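Local coordinates for uncharacterized protein (Staphylococcus aureus subsp. aureus Mu50, PDB 4QXZ), which is of unknown function but combines a beta-barrel core resembling type VI secretion system proteins with a pair of helices, at residues K73-D77 against N78-L82; Y121-R124 against Q125-E129. All coordinates share one frame; numbering follows the deposited sequence.

Contact 1: K73-D77 against N78-L82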
ATOM      1  N   LYS A  73     -16.357  -6.170 -17.794  1.00 60.53           N
ATOM      2  CA  LYS A  73     -17.148  -7.391 -17.816  1.00 60.41           C
ATOM      3  C   LYS A  73     -16.785  -8.177 -19.063  1.00 55.38           C
ATOM      4  O   LYS A  73     -16.567  -9.382 -18.989  1.00 55.02           O
ATOM      5  CB  LYS A  73     -18.653  -7.082 -17.778  1.00 67.01           C
ATOM      6  CG  LYS A  73     -19.556  -8.291 -17.554  1.00 70.73           C
ATOM      7  CD  LYS A  73     -19.317  -8.925 -16.188  1.00 77.94           C
ATOM      8  CE  LYS A  73     -20.275 -10.070 -15.893  1.00 80.35           C
ATOM      9  NZ  LYS A  73     -20.048 -11.212 -16.818  1.00 83.29           N
ATOM     10  N   GLU A  74     -16.685  -7.494 -20.201  1.00 54.39           N
ATOM     11  CA  GLU A  74     -16.262  -8.162 -21.437  1.00 56.83           C
ATOM     12  C   GLU A  74     -14.808  -8.652 -21.385  1.00 58.12           C
ATOM     13  O   GLU A  74     -14.498  -9.664 -22.011  1.00 63.94           O
ATOM     14  CB  GLU A  74     -16.462  -7.273 -22.668  1.00 59.83           C
ATOM     15  CG  GLU A  74     -16.125  -7.993 -23.977  1.00 69.84           C
ATOM     16  CD  GLU A  74     -16.359  -7.156 -25.226  1.00 77.64           C
ATOM     17  OE1 GLU A  74     -16.266  -5.906 -25.142  1.00 79.62           O
ATOM     18  OE2 GLU A  74     -16.625  -7.759 -26.298  1.00 75.84           O
ATOM     19  N   TYR A  75     -13.920  -7.937 -20.683  1.00 52.31           N
ATOM     20  CA  TYR A  75     -12.537  -8.407 -20.505  1.00 49.56           C
ATOM     21  C   TYR A  75     -12.498  -9.695 -19.706  1.00 49.10           C
ATOM     22  O   TYR A  75     -11.721 -10.606 -20.006  1.00 47.50           O
ATOM     23  CB  TYR A  75     -11.654  -7.358 -19.796  1.00 47.97           C
ATOM     24  CG  TYR A  75     -11.291  -6.141 -20.630  1.00 46.19           C
ATOM     25  CD1 TYR A  75     -11.149  -6.236 -22.015  1.00 45.17           C
ATOM     26  CD2 TYR A  75     -11.072  -4.905 -20.034  1.00 41.93           C
ATOM     27  CE1 TYR A  75     -10.808  -5.147 -22.782  1.00 43.52           C
ATOM     28  CE2 TYR A  75     -10.712  -3.808 -20.795  1.00 43.73           C
ATOM     29  CZ  TYR A  75     -10.590  -3.945 -22.173  1.00 46.51           C
ATOM     30  OH  TYR A  75     -10.265  -2.886 -22.977  1.00 53.16           O
ATOM     31  N   GLN A  76     -13.329  -9.761 -18.675  1.00 51.64           N
ATOM     32  CA  GLN A  76     -13.399 -10.949 -17.832  1.00 53.25           C
ATOM     33  C   GLN A  76     -13.966 -12.136 -18.616  1.00 55.35           C
ATOM     34  O   GLN A  76     -13.423 -13.243 -18.552  1.00 56.19           O
ATOM     35  CB  GLN A  76     -14.261 -10.671 -16.615  1.00 52.07           C
ATOM     36  CG  GLN A  76     -14.210 -11.751 -15.550  1.00 51.86           C
ATOM     37  CD  GLN A  76     -15.136 -11.446 -14.378  1.00 52.21           C
ATOM     38  OE1 GLN A  76     -16.098 -10.674 -14.499  1.00 52.85           O
ATOM     39  NE2 GLN A  76     -14.853 -12.051 -13.241  1.00 50.57           N
ATOM     40  N   ASP A  77     -15.038 -11.890 -19.367  1.00 52.07           N
ATOM     41  CA  ASP A  77     -15.717 -12.956 -20.118  1.00 57.27           C
ATOM     42  C   ASP A  77     -14.851 -13.575 -21.221  1.00 58.47           C
ATOM     43  O   ASP A  77     -14.958 -14.759 -21.495  1.00 58.43           O
ATOM     44  CB  ASP A  77     -17.034 -12.447 -20.739  1.00 56.25           C
ATOM     45  CG  ASP A  77     -18.116 -12.180 -19.700  1.00 57.05           C
ATOM     46  OD1 ASP A  77     -17.982 -12.655 -18.542  1.00 57.28           O
ATOM     47  OD2 ASP A  77     -19.103 -11.488 -20.048  1.00 56.72           O
ATOM     48  N   ASN A  78     -14.005 -12.768 -21.852  1.00 59.76           N
ATOM     49  CA  ASN A  78     -13.123 -13.239 -22.909  1.00 53.92           C
ATOM     50  C   ASN A  78     -11.768 -13.690 -22.394  1.00 54.29           C
ATOM     51  O   ASN A  78     -10.933 -14.144 -23.183  1.00 49.89           O
ATOM     52  CB  ASN A  78     -12.943 -12.129 -23.930  1.00 55.42           C
ATOM     53  CG  ASN A  78     -14.215 -11.858 -24.711  1.00 59.92           C
ATOM     54  OD1 ASN A  78     -15.092 -12.718 -24.786  1.00 59.11           O
ATOM     55  ND2 ASN A  78     -14.319 -10.665 -25.311  1.00 59.14           N
ATOM     56  N   GLU A  79     -11.556 -13.565 -21.080  1.00 55.83           N
ATOM     57  CA  GLU A  79     -10.222 -13.740 -20.466  1.00 58.10           C
ATOM     58  C   GLU A  79      -9.126 -12.932 -21.182  1.00 54.89           C
ATOM     59  O   GLU A  79      -7.997 -13.386 -21.342  1.00 51.35           O
ATOM     60  CB  GLU A  79      -9.865 -15.221 -20.393  1.00 59.81           C
ATOM     61  CG  GLU A  79     -10.943 -16.028 -19.678  1.00 65.91           C
ATOM     62  CD  GLU A  79     -10.469 -17.382 -19.178  1.00 70.40           C
ATOM     63  OE1 GLU A  79      -9.279 -17.521 -18.824  1.00 69.37           O
ATOM     64  OE2 GLU A  79     -11.301 -18.311 -19.125  1.00 72.89           O
ATOM     65  N   GLN A  80      -9.497 -11.727 -21.601  1.00 51.67           N
ATOM     66  CA  GLN A  80      -8.613 -10.797 -22.289  1.00 52.79           C
ATOM     67  C   GLN A  80      -7.295 -10.560 -21.580  1.00 49.24           C
ATOM     68  O   GLN A  80      -7.284 -10.230 -20.405  1.00 49.98           O
ATOM     69  CB  GLN A  80      -9.308  -9.444 -22.376  1.00 56.69           C
ATOM     70  CG  GLN A  80      -8.561  -8.439 -23.212  1.00 59.70           C
ATOM     71  CD  GLN A  80      -8.620  -8.809 -24.661  1.00 64.03           C
ATOM     72  OE1 GLN A  80      -7.608  -9.152 -25.274  1.00 67.02           O
ATOM     73  NE2 GLN A  80      -9.820  -8.781 -25.215  1.00 64.99           N
ATOM     74  N   LEU A  81      -6.197 -10.680 -22.313  1.00 50.09           N
ATOM     75  CA  LEU A  81      -4.866 -10.355 -21.800  1.00 51.64           C
ATOM     76  C   LEU A  81      -4.666  -8.856 -21.923  1.00 49.78           C
ATOM     77  O   LEU A  81      -4.761  -8.302 -23.020  1.00 48.10           O
ATOM     78  CB  LEU A  81      -3.783 -11.104 -22.572  1.00 54.91           C
ATOM     79  CG  LEU A  81      -3.859 -12.626 -22.387  1.00 61.60           C
ATOM     80  CD1 LEU A  81      -2.874 -13.383 -23.270  1.00 60.76           C
ATOM     81  CD2 LEU A  81      -3.632 -12.976 -20.920  1.00 67.04           C
ATOM     82  N   LEU A  82      -4.419  -8.201 -20.793  1.00 44.02           N
ATOM     83  CA  LEU A  82      -4.372  -6.734 -20.742  1.00 44.09           C
ATOM     84  C   LEU A  82      -2.967  -6.258 -20.415  1.00 41.64           C
ATOM     85  O   LEU A  82      -2.344  -6.769 -19.495  1.00 49.42           O
ATOM     86  CB  LEU A  82      -5.351  -6.201 -19.688  1.00 41.67           C
ATOM     87  CG  LEU A  82      -6.827  -6.526 -19.905  1.00 39.64           C
ATOM     88  CD1 LEU A  82      -7.642  -6.156 -18.680  1.00 41.74           C
ATOM     89  CD2 LEU A  82      -7.360  -5.796 -21.120  1.00 38.98           C
TER
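Tyr75 lays one face of its ring against Leu82, whose CD2 methyl stands 3.7 Å from the ring centroid and only 2° off the ring normal, a well-centred CH-pi contact. The two side chains meet nearly at right angles, and the second methyl joins in, with Leu82 CD1 3.9 Å from Tyr75 CD2. Gln80 reaches the same ring obliquely with the aliphatic part of its chain: Gln80 CG is 3.6 Å from Tyr75 CD1. With CG opposite the backbone N (chi1 -173°), the methylene is carried to the ring, and the amide beyond it is turned almost perpendicular to the aromatic plane. This overlap accompanies a Schellman motif that ends helix 69-77. Glu79 takes a positive phi, and two bonds run back into the last turn, from Gln80 N to Tyr75 O at 3.0 Å and from Glu79 N to Gln76 O at 3.2 Å. The former lies in the carbonyl plane, whereas the latter comes from above it, off the lone pairs. Tyr75 and Gln80 thus hold the positions whose side chains commonly pack together in this motif. On the exposed flank, the backbone N of Asn78 still donates to Glu74 O (3.1 Å), a regular helical bond. The Asn78 side chain crosses the extended Glu74 chain at a slant, with Asn78 ND2 3.5 Å from Glu74 CG in a contact without a hydrogen bond. Along the last turn of the helix, Lys73 NZ and Asp77 OD1 form a salt bridge of 3.1 Å, although its hydrogen bonds are weak. The turn also rests on strand 96-107: Tyr75 touches Val102, Gln76 NE2 bonds weakly to Lys103 O, and Leu82, entering strand 82-88, is paired through its backbone with Ser100.

Contact 2: Y121-R124 against Q125-E129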
ATOM      1  N   TYR A 121       6.638  -7.448 -15.702  1.00 41.26           N
ATOM      2  CA  TYR A 121       7.685  -7.616 -16.721  1.00 40.37           C
ATOM      3  C   TYR A 121       8.567  -6.373 -16.894  1.00 41.84           C
ATOM      4  O   TYR A 121       8.215  -5.277 -16.451  1.00 44.26           O
ATOM      5  CB  TYR A 121       7.109  -8.123 -18.056  1.00 36.30           C
ATOM      6  CG  TYR A 121       6.352  -7.121 -18.883  1.00 36.15           C
ATOM      7  CD1 TYR A 121       7.003  -6.289 -19.795  1.00 36.95           C
ATOM      8  CD2 TYR A 121       4.965  -7.041 -18.804  1.00 37.15           C
ATOM      9  CE1 TYR A 121       6.287  -5.366 -20.575  1.00 35.94           C
ATOM     10  CE2 TYR A 121       4.243  -6.131 -19.566  1.00 36.56           C
ATOM     11  CZ  TYR A 121       4.896  -5.291 -20.459  1.00 36.86           C
ATOM     12  OH  TYR A 121       4.135  -4.377 -21.205  1.00 33.04           O
ATOM     13  N   THR A 122       9.739  -6.578 -17.492  1.00 41.94           N
ATOM     14  CA  THR A 122      10.685  -5.505 -17.728  1.00 43.28           C
ATOM     15  C   THR A 122      10.730  -5.267 -19.194  1.00 42.82           C
ATOM     16  O   THR A 122      10.636  -6.200 -19.988  1.00 40.45           O
ATOM     17  CB  THR A 122      12.117  -5.873 -17.332  1.00 48.73           C
ATOM     18  OG1 THR A 122      12.103  -6.633 -16.129  1.00 55.28           O
ATOM     19  CG2 THR A 122      12.953  -4.616 -17.120  1.00 51.28           C
ATOM     20  N   LEU A 123      10.898  -4.007 -19.563  1.00 43.71           N
ATOM     21  CA  LEU A 123      10.982  -3.681 -20.960  1.00 45.33           C
ATOM     22  C   LEU A 123      12.203  -4.339 -21.536  1.00 45.01           C
ATOM     23  O   LEU A 123      13.289  -4.267 -20.960  1.00 47.67           O
ATOM     24  CB  LEU A 123      11.084  -2.174 -21.165  1.00 48.93           C
ATOM     25  CG  LEU A 123      10.786  -1.749 -22.608  1.00 48.13           C
ATOM     26  CD1 LEU A 123       9.350  -2.104 -22.991  1.00 44.39           C
ATOM     27  CD2 LEU A 123      11.079  -0.252 -22.748  1.00 48.63           C
ATOM     28  N   ARG A 124      12.029  -4.990 -22.669  1.00 43.51           N
ATOM     29  CA  ARG A 124      13.149  -5.610 -23.341  1.00 46.78           C
ATOM     30  C   ARG A 124      14.226  -4.611 -23.733  1.00 49.87           C
ATOM     31  O   ARG A 124      13.964  -3.420 -23.895  1.00 46.49           O
ATOM     32  CB  ARG A 124      12.666  -6.313 -24.596  1.00 50.28           C
ATOM     33  CG  ARG A 124      11.966  -5.390 -25.575  1.00 51.39           C
ATOM     34  CD  ARG A 124      10.937  -6.155 -26.385  1.00 53.87           C
ATOM     35  NE  ARG A 124      11.458  -6.607 -27.670  1.00 55.35           N
ATOM     36  CZ  ARG A 124      10.770  -7.360 -28.530  1.00 60.13           C
ATOM     37  NH1 ARG A 124       9.533  -7.771 -28.242  1.00 58.21           N
ATOM     38  NH2 ARG A 124      11.325  -7.712 -29.687  1.00 59.42           N
ATOM     39  N   GLN A 125      15.441  -5.123 -23.902  1.00 55.39           N
ATOM     40  CA  GLN A 125      16.521  -4.385 -24.558  1.00 58.04           C
ATOM     41  C   GLN A 125      16.125  -4.113 -26.008  1.00 54.87           C
ATOM     42  O   GLN A 125      15.274  -4.818 -26.569  1.00 55.36           O
ATOM     43  CB  GLN A 125      17.808  -5.216 -24.575  1.00 65.54           C
ATOM     44  CG  GLN A 125      18.269  -5.774 -23.233  1.00 71.52           C
ATOM     45  CD  GLN A 125      18.727  -4.701 -22.269  1.00 77.59           C
ATOM     46  OE1 GLN A 125      18.731  -3.514 -22.591  1.00 80.11           O
ATOM     47  NE2 GLN A 125      19.116  -5.119 -21.071  1.00 83.33           N
ATOM     48  N   GLN A 126      16.737  -3.103 -26.623  1.00 48.49           N
ATOM     49  CA  GLN A 126      16.512  -2.837 -28.040  1.00 46.74           C
ATOM     50  C   GLN A 126      15.016  -2.594 -28.381  1.00 43.53           C
ATOM     51  O   GLN A 126      14.583  -2.829 -29.514  1.00 42.79           O
ATOM     52  CB  GLN A 126      17.056  -4.006 -28.899  1.00 49.00           C
ATOM     53  CG  GLN A 126      18.549  -3.997 -29.168  1.00 52.72           C
ATOM     54  CD  GLN A 126      19.393  -4.194 -27.922  1.00 56.88           C
ATOM     55  OE1 GLN A 126      19.733  -3.235 -27.219  1.00 59.70           O
ATOM     56  NE2 GLN A 126      19.754  -5.437 -27.653  1.00 61.42           N
ATOM     57  N   TYR A 127      14.227  -2.138 -27.411  1.00 39.51           N
ATOM     58  CA  TYR A 127      12.818  -1.841 -27.673  1.00 39.74           C
ATOM     59  C   TYR A 127      12.649  -0.873 -28.847  1.00 39.02           C
ATOM     60  O   TYR A 127      11.841  -1.111 -29.751  1.00 42.34           O
ATOM     61  CB  TYR A 127      12.089  -1.282 -26.429  1.00 37.13           C
ATOM     62  CG  TYR A 127      10.595  -1.104 -26.686  1.00 34.25           C
ATOM     63  CD1 TYR A 127       9.739  -2.194 -26.658  1.00 32.63           C
ATOM     64  CD2 TYR A 127      10.053   0.152 -26.969  1.00 34.25           C
ATOM     65  CE1 TYR A 127       8.388  -2.054 -26.926  1.00 33.43           C
ATOM     66  CE2 TYR A 127       8.692   0.306 -27.227  1.00 34.24           C
ATOM     67  CZ  TYR A 127       7.873  -0.804 -27.222  1.00 33.98           C
ATOM     68  OH  TYR A 127       6.539  -0.681 -27.487  1.00 34.51           O
ATOM     69  N   ALA A 128      13.423   0.202 -28.836  1.00 38.76           N
ATOM     70  CA  ALA A 128      13.299   1.245 -29.858  1.00 40.88           C
ATOM     71  C   ALA A 128      13.528   0.652 -31.257  1.00 38.59           C
ATOM     72  O   ALA A 128      12.830   0.994 -32.191  1.00 37.28           O
ATOM     73  CB  ALA A 128      14.280   2.393 -29.587  1.00 39.03           C
ATOM     74  N   GLU A 129      14.501  -0.250 -31.364  1.00 38.57           N
ATOM     75  CA  GLU A 129      14.905  -0.847 -32.639  1.00 38.74           C
ATOM     76  C   GLU A 129      13.843  -1.832 -33.146  1.00 37.94           C
ATOM     77  O   GLU A 129      13.491  -1.842 -34.329  1.00 35.32           O
ATOM     78  CB  GLU A 129      16.262  -1.564 -32.482  1.00 38.36           C
ATOM     79  CG  GLU A 129      17.462  -0.665 -32.150  1.00 39.33           C
ATOM     80  CD  GLU A 129      17.669  -0.376 -30.656  1.00 39.72           C
ATOM     81  OE1 GLU A 129      16.682  -0.343 -29.870  1.00 39.70           O
ATOM     82  OE2 GLU A 129      18.837  -0.157 -30.257  1.00 42.76           O
TER
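Leu123 sets its CD1 methyl over one face of the Tyr127 ring, 4.1 Å from the centroid and 28° off the normal, so the CH-pi contact is displaced toward one side of the ring. The closest approach of these two side chains is Leu123 CD1 to Tyr127 CD1, at 3.7 Å. Arg124 meets the same ring at its edge, near the ring plane, with Arg124 CG 4.0 Å from Tyr127 CD1. Its CG sits between the backbone N and the carbonyl carbon (chi1 58°), which brings it to the ring edge, the chain crossing the ring at about a right angle and the guanidinium travelling on past it, steeply inclined to the aromatic plane. There NH2 forms a salt bridge with Asp161. Tyr127 is buried: Met153 and Leu159 pack against it, and its hydroxyl is hydrogen-bonded to Pro157 O. The outer side of the turn is much looser. Gln125 and Gln126 are exposed, the side chain of Gln125 sets off away from 121-124, though its CB still touches Arg124, and the backbones of 121-124 and 125-129 exchange no hydrogen bonds, Arg124 O being 3.8 Å from Tyr127 N. Gln126, with a positive phi, occupies the N-cap position; its carbonyl O accepts from Ser130 OG and, weakly, from Glu129 N at 3.2 Å. The segments thus meet through side-chain packing on the inner side. This is a loop-to-helix junction, leading from strand 111-121 into helix 127-137, consistent with the passage from the beta-barrel to the two-helix pair.

How the contacts relate
Both contacts are surface turns built round one tyrosine with a leucine methyl over a ring face, but in contact 1 the leucine is the buried partner, in contact 2 the tyrosine. They stand at reverse junctions: contact 1 takes the chain from a helix to a strand, contact 2 from a strand to a helix. Their centres lie 26 Å apart, on opposite sides of the centre of the chain, and the two do not touch. Backbone hydrogen bonds tie 73-77 to 78-82, which rest on strand 96-107 of the barrel. In 121-129 side-chain packing joins the segments instead, with Tyr127 packed on helix 142-155 and polar ends bonded to the C-terminal tail beyond it.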